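Local atomic coordinates of mannosephosphate isomerase, putative (Archaeoglobus fulgidus, PDB entry 1ZX5), a protein that probably interconverts D-mannose 6-phosphate and D-fructose 6-phosphate as a zinc-dependent enzyme of the type 1 mannose-6-phosphate isomerase family. Residues S39-A44 against V87-A92; A120-N125 against R182-S187; E161-D166 against G220-A225. All coordinates share one frame; numbering follows the deposited sequence. Where two conformers were deposited one is given.

Contact 1 (S39-A44 against V87-A92); sequences SWEFSA and VRLIDA
S39 and L89 form an antiparallel hydrogen-bonded pair: S39 N donates to L89 O and L89 N returns a bond of 2.9 Å to S39 O. Two residues on, E41 N gives V87 O a nearly straight bond of 2.8 Å (N-H...O 172°). Between these rungs lies the non-hydrogen-bonded pair W40 and R88, whose CA atoms are 4.6 Å apart. A water accepts from V87 N and donates to E41 O, bridging the segments.

On the face carrying W40 and R88 the two side chains run side by side. The indole offers one face to the arginine's aliphatic part, a CH-pi contact with R88 CD 3.6 Å from the centroid of the W40 five-membered ring. The R88 chain bends at chi3 (-80°), turning NE out of the line of CB, CG and CD, and the guanidinium plane stands 80° to the W40 ring rather than stacking on it. E38 OE1 takes both the W40 NE1 hydrogen bond and a salt bridge from R88 NH1.

The face of S39, E41, V87 and L89 mixes apolar packing, S39 CB meeting L89 CB at 4.1 Å, with a buried polar pair: S39 OG donates to E41 OE2 at 2.6 Å, and K29 adds a salt bridge to the same oxygen.

Strand 85-92 is held on its other edge by strand 181-188, within a cupin-type antiparallel sheet. V87 and L89 pack against I251 and Y253 of strand 250-256, while helix 24-28 touches S39 and L89.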
loop_
_atom_site.group_PDB
_atom_site.type_symbol
_atom_site.label_atom_id
_atom_site.label_comp_id
_atom_site.label_asym_id
_atom_site.label_seq_id
_atom_site.Cartn_x
_atom_site.Cartn_y
_atom_site.Cartn_z
ATOM N N SER A 39 -7.702 -1.311 5.450
ATOM C CA SER A 39 -8.599 -0.400 4.763
ATOM C C SER A 39 -8.063 -0.201 3.362
ATOM O O SER A 39 -6.931 0.242 3.207
ATOM C CB SER A 39 -8.641 0.962 5.459
ATOM O OG SER A 39 -9.362 1.864 4.646
ATOM N N TRP A 40 -8.883 -0.509 2.359
ATOM C CA TRP A 40 -8.499 -0.428 0.957
ATOM C C TRP A 40 -8.949 0.920 0.417
ATOM O O TRP A 40 -10.144 1.233 0.403
ATOM C CB TRP A 40 -9.116 -1.593 0.160
ATOM C CG TRP A 40 -8.514 -2.972 0.492
ATOM C CD1 TRP A 40 -7.969 -3.371 1.690
ATOM C CD2 TRP A 40 -8.425 -4.114 -0.381
ATOM N NE1 TRP A 40 -7.540 -4.678 1.607
ATOM C CE2 TRP A 40 -7.801 -5.157 0.351
ATOM C CE3 TRP A 40 -8.807 -4.355 -1.711
ATOM C CZ2 TRP A 40 -7.549 -6.422 -0.204
ATOM C CZ3 TRP A 40 -8.552 -5.614 -2.264
ATOM C CH2 TRP A 40 -7.933 -6.631 -1.510
ATOM N N GLU A 41 -7.977 1.736 0.008
ATOM C CA GLU A 41 -8.232 3.117 -0.368
ATOM C C GLU A 41 -8.194 3.243 -1.886
ATOM O O GLU A 41 -7.136 3.111 -2.492
ATOM C CB GLU A 41 -7.184 4.038 0.276
ATOM C CG GLU A 41 -6.989 3.848 1.796
ATOM C CD GLU A 41 -8.046 4.573 2.625
ATOM O OE1 GLU A 41 -8.469 5.671 2.234
ATOM O OE2 GLU A 41 -8.459 4.057 3.677
ATOM N N PHE A 42 -9.353 3.513 -2.491
ATOM C CA PHE A 42 -9.505 3.625 -3.952
ATOM C C PHE A 42 -9.128 2.341 -4.663
ATOM O O PHE A 42 -8.493 2.357 -5.716
ATOM C CB PHE A 42 -8.761 4.860 -4.506
ATOM C CG PHE A 42 -9.240 6.133 -3.897
ATOM C CD1 PHE A 42 -10.505 6.635 -4.219
ATOM C CD2 PHE A 42 -8.474 6.792 -2.938
ATOM C CE1 PHE A 42 -10.988 7.811 -3.628
ATOM C CE2 PHE A 42 -8.937 7.971 -2.349
ATOM C CZ PHE A 42 -10.202 8.478 -2.695
ATOM N N SER A 43 -9.541 1.221 -4.071
ATOM C CA SER A 43 -9.314 -0.083 -4.658
ATOM C C SER A 43 -10.097 -0.247 -5.953
ATOM O O SER A 43 -11.319 -0.083 -5.972
ATOM C CB SER A 43 -9.712 -1.185 -3.685
ATOM O OG SER A 43 -9.844 -2.421 -4.375
ATOM N N ALA A 44 -9.377 -0.570 -7.027
ATOM C CA ALA A 44 -10.004 -1.095 -8.234
ATOM C C ALA A 44 -9.727 -2.599 -8.366
ATOM O O ALA A 44 -9.712 -3.135 -9.470
ATOM C CB ALA A 44 -9.529 -0.351 -9.461
ATOM N N VAL A 87 -3.834 0.500 -2.741
ATOM C CA VAL A 87 -3.396 1.235 -1.570
ATOM C C VAL A 87 -4.167 0.724 -0.370
ATOM O O VAL A 87 -5.397 0.697 -0.386
ATOM C CB VAL A 87 -3.607 2.781 -1.736
ATOM C CG1 VAL A 87 -3.130 3.516 -0.509
ATOM C CG2 VAL A 87 -2.877 3.299 -2.976
ATOM N N ARG A 88 -3.435 0.319 0.667
ATOM C CA ARG A 88 -4.033 -0.237 1.862
ATOM C C ARG A 88 -3.402 0.306 3.131
ATOM O O ARG A 88 -2.178 0.343 3.237
ATOM C CB ARG A 88 -3.853 -1.747 1.873
ATOM C CG ARG A 88 -4.568 -2.449 0.756
ATOM C CD ARG A 88 -4.486 -3.929 0.954
ATOM N NE ARG A 88 -3.216 -4.484 0.517
ATOM C CZ ARG A 88 -2.880 -5.761 0.676
ATOM N NH1 ARG A 88 -3.711 -6.609 1.285
ATOM N NH2 ARG A 88 -1.709 -6.193 0.230
ATOM N N LEU A 89 -4.241 0.719 4.085
ATOM C CA LEU A 89 -3.820 0.828 5.474
ATOM C C LEU A 89 -3.846 -0.576 6.063
ATOM O O LEU A 89 -4.818 -1.320 5.846
ATOM C CB LEU A 89 -4.746 1.758 6.275
ATOM C CG LEU A 89 -4.819 3.218 5.810
ATOM C CD1 LEU A 89 -5.873 3.970 6.615
ATOM C CD2 LEU A 89 -3.444 3.876 5.924
ATOM N N ILE A 90 -2.779 -0.932 6.786
ATOM C CA ILE A 90 -2.636 -2.267 7.399
ATOM C C ILE A 90 -2.310 -2.106 8.881
ATOM O O ILE A 90 -1.361 -1.416 9.243
ATOM C CB ILE A 90 -1.492 -3.105 6.740
ATOM C CG1 ILE A 90 -1.678 -3.246 5.219
ATOM C CG2 ILE A 90 -1.281 -4.474 7.468
ATOM C CD1 ILE A 90 -2.741 -4.203 4.798
ATOM N N ASP A 91 -3.103 -2.746 9.729
ATOM C CA ASP A 91 -2.850 -2.756 11.161
ATOM C C ASP A 91 -2.409 -4.157 11.569
ATOM O O ASP A 91 -3.236 -4.997 11.951
ATOM C CB ASP A 91 -4.093 -2.313 11.946
ATOM C CG ASP A 91 -3.831 -2.195 13.445
ATOM O OD1 ASP A 91 -2.644 -2.089 13.830
ATOM O OD2 ASP A 91 -4.809 -2.213 14.243
ATOM N N ALA A 92 -1.108 -4.416 11.443
ATOM C CA ALA A 92 -0.550 -5.716 11.811
ATOM C C ALA A 92 -0.264 -5.695 13.307
ATOM O O ALA A 92 0.886 -5.596 13.731
ATOM C CB ALA A 92 0.716 -6.024 10.981
HETATM O O HOH W 1 -5.881 1.653 -4.407
#

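Contact 2 (A120-N125 against R182-S187)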
loop_
_atom_site.group_PDB
_atom_site.type_symbol
_atom_site.label_atom_id
_atom_site.label_comp_id
_atom_site.label_asym_id
_atom_site.label_seq_id
_atom_site.Cartn_x
_atom_site.Cartn_y
_atom_site.Cartn_z
ATOM N N ALA A 120 5.661 -0.738 -1.650
ATOM C CA ALA A 120 6.334 0.253 -0.856
ATOM C C ALA A 120 5.519 0.444 0.434
ATOM O O ALA A 120 4.296 0.574 0.404
ATOM C CB ALA A 120 6.466 1.555 -1.643
ATOM N N TRP A 121 6.215 0.441 1.563
ATOM C CA TRP A 121 5.601 0.519 2.887
ATOM C C TRP A 121 5.987 1.835 3.519
ATOM O O TRP A 121 7.137 2.246 3.428
ATOM C CB TRP A 121 6.158 -0.591 3.781
ATOM C CG TRP A 121 5.651 -1.979 3.522
ATOM C CD1 TRP A 121 4.982 -2.434 2.418
ATOM C CD2 TRP A 121 5.804 -3.106 4.393
ATOM N NE1 TRP A 121 4.686 -3.769 2.560
ATOM C CE2 TRP A 121 5.178 -4.207 3.766
ATOM C CE3 TRP A 121 6.416 -3.293 5.650
ATOM C CZ2 TRP A 121 5.148 -5.488 4.352
ATOM C CZ3 TRP A 121 6.382 -4.570 6.237
ATOM C CH2 TRP A 121 5.752 -5.646 5.588
ATOM N N LEU A 122 5.014 2.495 4.138
ATOM C CA LEU A 122 5.249 3.650 4.991
ATOM C C LEU A 122 4.652 3.329 6.357
ATOM O O LEU A 122 3.448 3.112 6.501
ATOM C CB LEU A 122 4.625 4.925 4.414
ATOM C CG LEU A 122 4.851 6.206 5.240
ATOM C CD1 LEU A 122 6.310 6.716 5.154
ATOM C CD2 LEU A 122 3.856 7.298 4.828
ATOM N N VAL A 123 5.521 3.296 7.349
ATOM C CA VAL A 123 5.184 2.868 8.695
ATOM C C VAL A 123 4.767 4.103 9.506
ATOM O O VAL A 123 5.276 5.194 9.273
ATOM C CB VAL A 123 6.438 2.157 9.286
ATOM C CG1 VAL A 123 6.429 2.113 10.790
ATOM C CG2 VAL A 123 6.630 0.759 8.653
ATOM N N PHE A 124 3.844 3.936 10.449
ATOM C CA PHE A 124 3.332 5.069 11.221
ATOM C C PHE A 124 3.701 5.056 12.689
ATOM O O PHE A 124 3.427 6.015 13.391
ATOM C CB PHE A 124 1.805 5.190 11.072
ATOM C CG PHE A 124 1.371 5.538 9.680
ATOM C CD1 PHE A 124 1.757 6.749 9.097
ATOM C CD2 PHE A 124 0.621 4.648 8.937
ATOM C CE1 PHE A 124 1.387 7.071 7.795
ATOM C CE2 PHE A 124 0.224 4.964 7.642
ATOM C CZ PHE A 124 0.607 6.184 7.070
ATOM N N ASN A 125 4.321 3.983 13.163
ATOM C CA ASN A 125 4.527 3.838 14.596
ATOM C C ASN A 125 5.839 3.125 14.885
ATOM O O ASN A 125 6.619 2.860 13.972
ATOM C CB ASN A 125 3.324 3.115 15.245
ATOM C CG ASN A 125 3.270 1.623 14.905
ATOM O OD1 ASN A 125 3.676 1.199 13.818
ATOM N ND2 ASN A 125 2.777 0.822 15.845
ATOM N N ARG A 182 1.775 -0.419 12.282
ATOM C CA ARG A 182 0.762 0.316 11.525
ATOM C C ARG A 182 1.428 0.868 10.279
ATOM O O ARG A 182 2.445 1.549 10.364
ATOM C CB ARG A 182 0.208 1.475 12.349
ATOM C CG ARG A 182 -0.445 1.037 13.642
ATOM C CD ARG A 182 -0.645 2.213 14.553
ATOM N NE ARG A 182 -1.337 1.813 15.769
ATOM C CZ ARG A 182 -1.666 2.650 16.755
ATOM N NH1 ARG A 182 -1.356 3.939 16.680
ATOM N NH2 ARG A 182 -2.303 2.199 17.822
ATOM N N VAL A 183 0.843 0.588 9.120
ATOM C CA VAL A 183 1.566 0.814 7.870
ATOM C C VAL A 183 0.613 1.138 6.710
ATOM O O VAL A 183 -0.532 0.645 6.647
ATOM C CB VAL A 183 2.577 -0.389 7.582
ATOM C CG1 VAL A 183 1.924 -1.725 7.801
ATOM C CG2 VAL A 183 3.201 -0.325 6.186
ATOM N N LEU A 184 1.070 2.035 5.841
ATOM C CA LEU A 184 0.452 2.273 4.556
ATOM C C LEU A 184 1.230 1.450 3.536
ATOM O O LEU A 184 2.446 1.630 3.395
ATOM C CB LEU A 184 0.546 3.765 4.227
ATOM C CG LEU A 184 0.070 4.260 2.849
ATOM C CD1 LEU A 184 -1.423 4.000 2.670
ATOM C CD2 LEU A 184 0.359 5.733 2.686
ATOM N N GLU A 185 0.545 0.560 2.816
ATOM C CA GLU A 185 1.200 -0.300 1.818
ATOM C C GLU A 185 0.685 -0.023 0.403
ATOM O O GLU A 185 -0.474 -0.310 0.084
ATOM C CB GLU A 185 1.056 -1.804 2.186
ATOM C CG GLU A 185 1.682 -2.159 3.538
ATOM C CD GLU A 185 1.704 -3.650 3.889
ATOM O OE1 GLU A 185 1.501 -4.514 3.001
ATOM O OE2 GLU A 185 1.947 -3.949 5.081
ATOM N N VAL A 186 1.548 0.542 -0.438
ATOM C CA VAL A 186 1.207 0.799 -1.824
ATOM C C VAL A 186 1.826 -0.336 -2.629
ATOM O O VAL A 186 3.049 -0.520 -2.609
ATOM C CB VAL A 186 1.737 2.174 -2.322
ATOM C CG1 VAL A 186 1.271 2.434 -3.764
ATOM C CG2 VAL A 186 1.283 3.288 -1.393
ATOM N N SER A 187 0.992 -1.113 -3.322
ATOM C CA SER A 187 1.502 -2.222 -4.115
ATOM C C SER A 187 0.930 -2.225 -5.523
ATOM O O SER A 187 0.067 -1.414 -5.849
ATOM C CB SER A 187 1.198 -3.547 -3.434
ATOM O OG SER A 187 -0.203 -3.792 -3.404
#
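W121 lays one face of its indole over the side chain of E185, the two running side by side and pointing the same way. E185 CG sits 3.7 Å from the centroid of the W121 five-membered ring, a CH-pi contact, and the E185 carboxylate stacks at 19° to the W121 ring plane. E185 OE2 lies over the face, 3.5 Å from W121 CE2 and near CZ2. The glutamate chain is extended beyond CG, which carries CD out over the indole. E185 has two conformers; the stack describes one of them and is less certain for that. W121 NE1 and E185 OE1 are close, but the angle is too poor for a hydrogen bond. V183 CG2 adds an apolar contact to W121 CB at 3.8 Å.

On the face bearing A120, L122, L184 and V186, the leucines meet CB to CB. F124, just past the strand end, swings its ring obliquely across L184, with F124 CE2 3.6 Å from L184 CB.

The backbones form a regular antiparallel ladder: A120 and V186, then L122 and L184, exchange paired N-H...O bonds, and F124 N continues it to R182 O. N125 takes over with its side chain, OD1 accepting from R182 N at 2.9 Å in a straight bond (176°), although the donor stands above the carbonyl plane. The N125 and R182 side chains cross at about a right angle, and N125 ND2 is tied to G180 O.

The N125 amide thus satisfies a backbone N-H, extending the pairing beyond the end of strand 119-123. The apolar face packs against strands 230-237 and 291-298 of the second sheet; on the other, a carboxylate lies on the indole, with glycerol and acetic acid bound close to E185.

Contact 3 (E161-D166 against G220-A225)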
loop_
_atom_site.group_PDB
_atom_site.type_symbol
_atom_site.label_atom_id
_atom_site.label_comp_id
_atom_site.label_asym_id
_atom_site.label_seq_id
_atom_site.Cartn_x
_atom_site.Cartn_y
_atom_site.Cartn_z
ATOM N N GLU A 161 13.298 -2.463 14.077
ATOM C CA GLU A 161 12.529 -1.706 15.052
ATOM C C GLU A 161 12.301 -0.345 14.443
ATOM O O GLU A 161 13.235 0.415 14.258
ATOM C CB GLU A 161 13.272 -1.633 16.393
ATOM C CG GLU A 161 12.901 -2.822 17.273
ATOM C CD GLU A 161 14.032 -3.345 18.116
ATOM O OE1 GLU A 161 14.652 -2.552 18.875
ATOM O OE2 GLU A 161 14.283 -4.573 18.040
ATOM N N THR A 162 11.051 -0.057 14.102
ATOM C CA THR A 162 10.732 1.127 13.319
ATOM C C THR A 162 10.520 2.373 14.172
ATOM O O THR A 162 10.331 2.290 15.389
ATOM C CB THR A 162 9.494 0.882 12.433
ATOM O OG1 THR A 162 8.326 0.732 13.254
ATOM C CG2 THR A 162 9.677 -0.376 11.576
ATOM N N THR A 163 10.599 3.528 13.513
ATOM C CA THR A 163 10.072 4.790 14.027
ATOM C C THR A 163 9.110 5.282 12.954
ATOM O O THR A 163 9.214 4.844 11.802
ATOM C CB THR A 163 11.184 5.849 14.279
ATOM O OG1 THR A 163 11.937 6.052 13.075
ATOM C CG2 THR A 163 12.127 5.410 15.414
ATOM N N PRO A 164 8.156 6.170 13.318
ATOM C CA PRO A 164 7.208 6.657 12.322
ATOM C C PRO A 164 7.891 7.134 11.038
ATOM O O PRO A 164 8.934 7.818 11.092
ATOM C CB PRO A 164 6.543 7.840 13.033
ATOM C CG PRO A 164 6.593 7.471 14.473
ATOM C CD PRO A 164 7.895 6.746 14.656
ATOM N N TYR A 165 7.284 6.785 9.906
ATOM C CA TYR A 165 7.675 7.248 8.576
ATOM C C TYR A 165 8.920 6.573 7.990
ATOM O O TYR A 165 9.378 6.962 6.914
ATOM C CB TYR A 165 7.712 8.797 8.482
ATOM C CG TYR A 165 6.397 9.396 8.925
ATOM C CD1 TYR A 165 5.231 9.186 8.176
ATOM C CD2 TYR A 165 6.300 10.125 10.123
ATOM C CE1 TYR A 165 3.989 9.702 8.600
ATOM C CE2 TYR A 165 5.073 10.635 10.560
ATOM C CZ TYR A 165 3.924 10.419 9.789
ATOM O OH TYR A 165 2.711 10.923 10.197
ATOM N N ASP A 166 9.457 5.565 8.684
ATOM C CA ASP A 166 10.384 4.637 8.046
ATOM C C ASP A 166 9.668 4.029 6.860
ATOM O O ASP A 166 8.432 3.861 6.895
ATOM C CB ASP A 166 10.793 3.503 8.993
ATOM C CG ASP A 166 11.797 3.940 10.022
ATOM O OD1 ASP A 166 12.347 5.065 9.908
ATOM O OD2 ASP A 166 12.035 3.162 10.962
ATOM N N GLY A 220 13.857 1.836 2.751
ATOM C CA GLY A 220 13.797 3.071 1.968
ATOM C C GLY A 220 14.344 4.246 2.765
ATOM O O GLY A 220 14.865 4.065 3.868
ATOM N N LYS A 221 14.219 5.452 2.211
ATOM C CA LYS A 221 14.555 6.691 2.945
ATOM C C LYS A 221 13.407 7.115 3.855
ATOM O O LYS A 221 12.253 6.770 3.604
ATOM C CB LYS A 221 14.879 7.838 1.979
ATOM C CG LYS A 221 16.180 7.629 1.211
ATOM C CD LYS A 221 16.533 8.825 0.343
ATOM C CE LYS A 221 17.657 8.459 -0.646
ATOM N NZ LYS A 221 18.298 9.694 -1.216
ATOM N N LYS A 222 13.724 7.863 4.906
ATOM C CA LYS A 222 12.703 8.439 5.771
ATOM C C LYS A 222 11.642 9.190 4.946
ATOM O O LYS A 222 11.963 10.103 4.181
ATOM C CB LYS A 222 13.353 9.361 6.824
ATOM C CG LYS A 222 12.370 10.034 7.799
ATOM C CD LYS A 222 11.588 9.054 8.675
ATOM C CE LYS A 222 12.412 8.559 9.849
ATOM N NZ LYS A 222 11.657 7.641 10.748
ATOM N N GLY A 223 10.389 8.764 5.076
ATOM C CA GLY A 223 9.257 9.437 4.443
ATOM C C GLY A 223 9.164 9.357 2.925
ATOM O O GLY A 223 8.421 10.117 2.318
HETATM N N MSE A 224 9.882 8.424 2.305
HETATM C CA MSE A 224 10.046 8.446 0.861
HETATM C C MSE A 224 10.513 7.096 0.340
HETATM O O MSE A 224 11.584 6.616 0.718
HETATM C CB MSE A 224 11.102 9.492 0.539
HETATM C CG MSE A 224 11.008 10.179 -0.777
HETATM SE SE MSE A 224 12.548 11.447 -0.779
HETATM C CE MSE A 224 13.669 10.527 -2.126
ATOM N N ALA A 225 9.714 6.486 -0.529
ATOM C CA ALA A 225 10.083 5.225 -1.161
ATOM C C ALA A 225 9.441 5.100 -2.534
ATOM O O ALA A 225 8.377 5.671 -2.779
ATOM C CB ALA A 225 9.676 4.032 -0.277
#
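K222 reaches across to the turn T163-D166 and places its ammonium among three oxygens. K222 NZ donates to T163 OG1, to the P164 carbonyl O and to D166 OD1, each at 2.8 Å; the last is a salt bridge. Both P164 O and D166 OD1 are met from above their planes. Bends at chi2 (63°) and chi3 (80°) curl the K222 chain, and K222 CD passes 3.5 Å from Y165 O.

The other D166 oxygen, OD2, accepts from T163 N at 3.0 Å, also from above the carboxylate plane, so both ends of the carboxylate are used. D166 N in turn bonds T163 O, closing a type II turn.

A second type II turn, K221-M224, meets it. Its G223, at positive phi, sends N to Y165 O at 2.8 Å with a fairly straight bond (156°). T167 OG1 is hydrogen-bonded with both K221 O and M224 O, while Y165 OH leads away to E256 OE2.

The chemistry is that of two turns pinned by one backbone bond and one lysine that gathers three acceptors. The positive charge of K222 would help to stabilise the carboxylate of D166 at this surface junction.

In the fold
Along the chain contact 1 closes before the others open, whereas the segments of contacts 2 and 3 alternate. Contacts 1 and 2 belong to one antiparallel sheet, their centres 10 Å apart, and strands 85-92 and 181-188 are neighbours in it, joined by I90 N to V183 O and R88 O to E185 N. Contact 3 lies 9 Å from contact 2 and 18 Å from contact 1, centre to centre, and meets contact 2 through V123 O with Y165 N. It links the loop before edge strand 167-170 of that sheet to the turn before strand 224-226, an edge of the second, five-stranded sheet. The residues around the bound fructofuranose belong to none of the three.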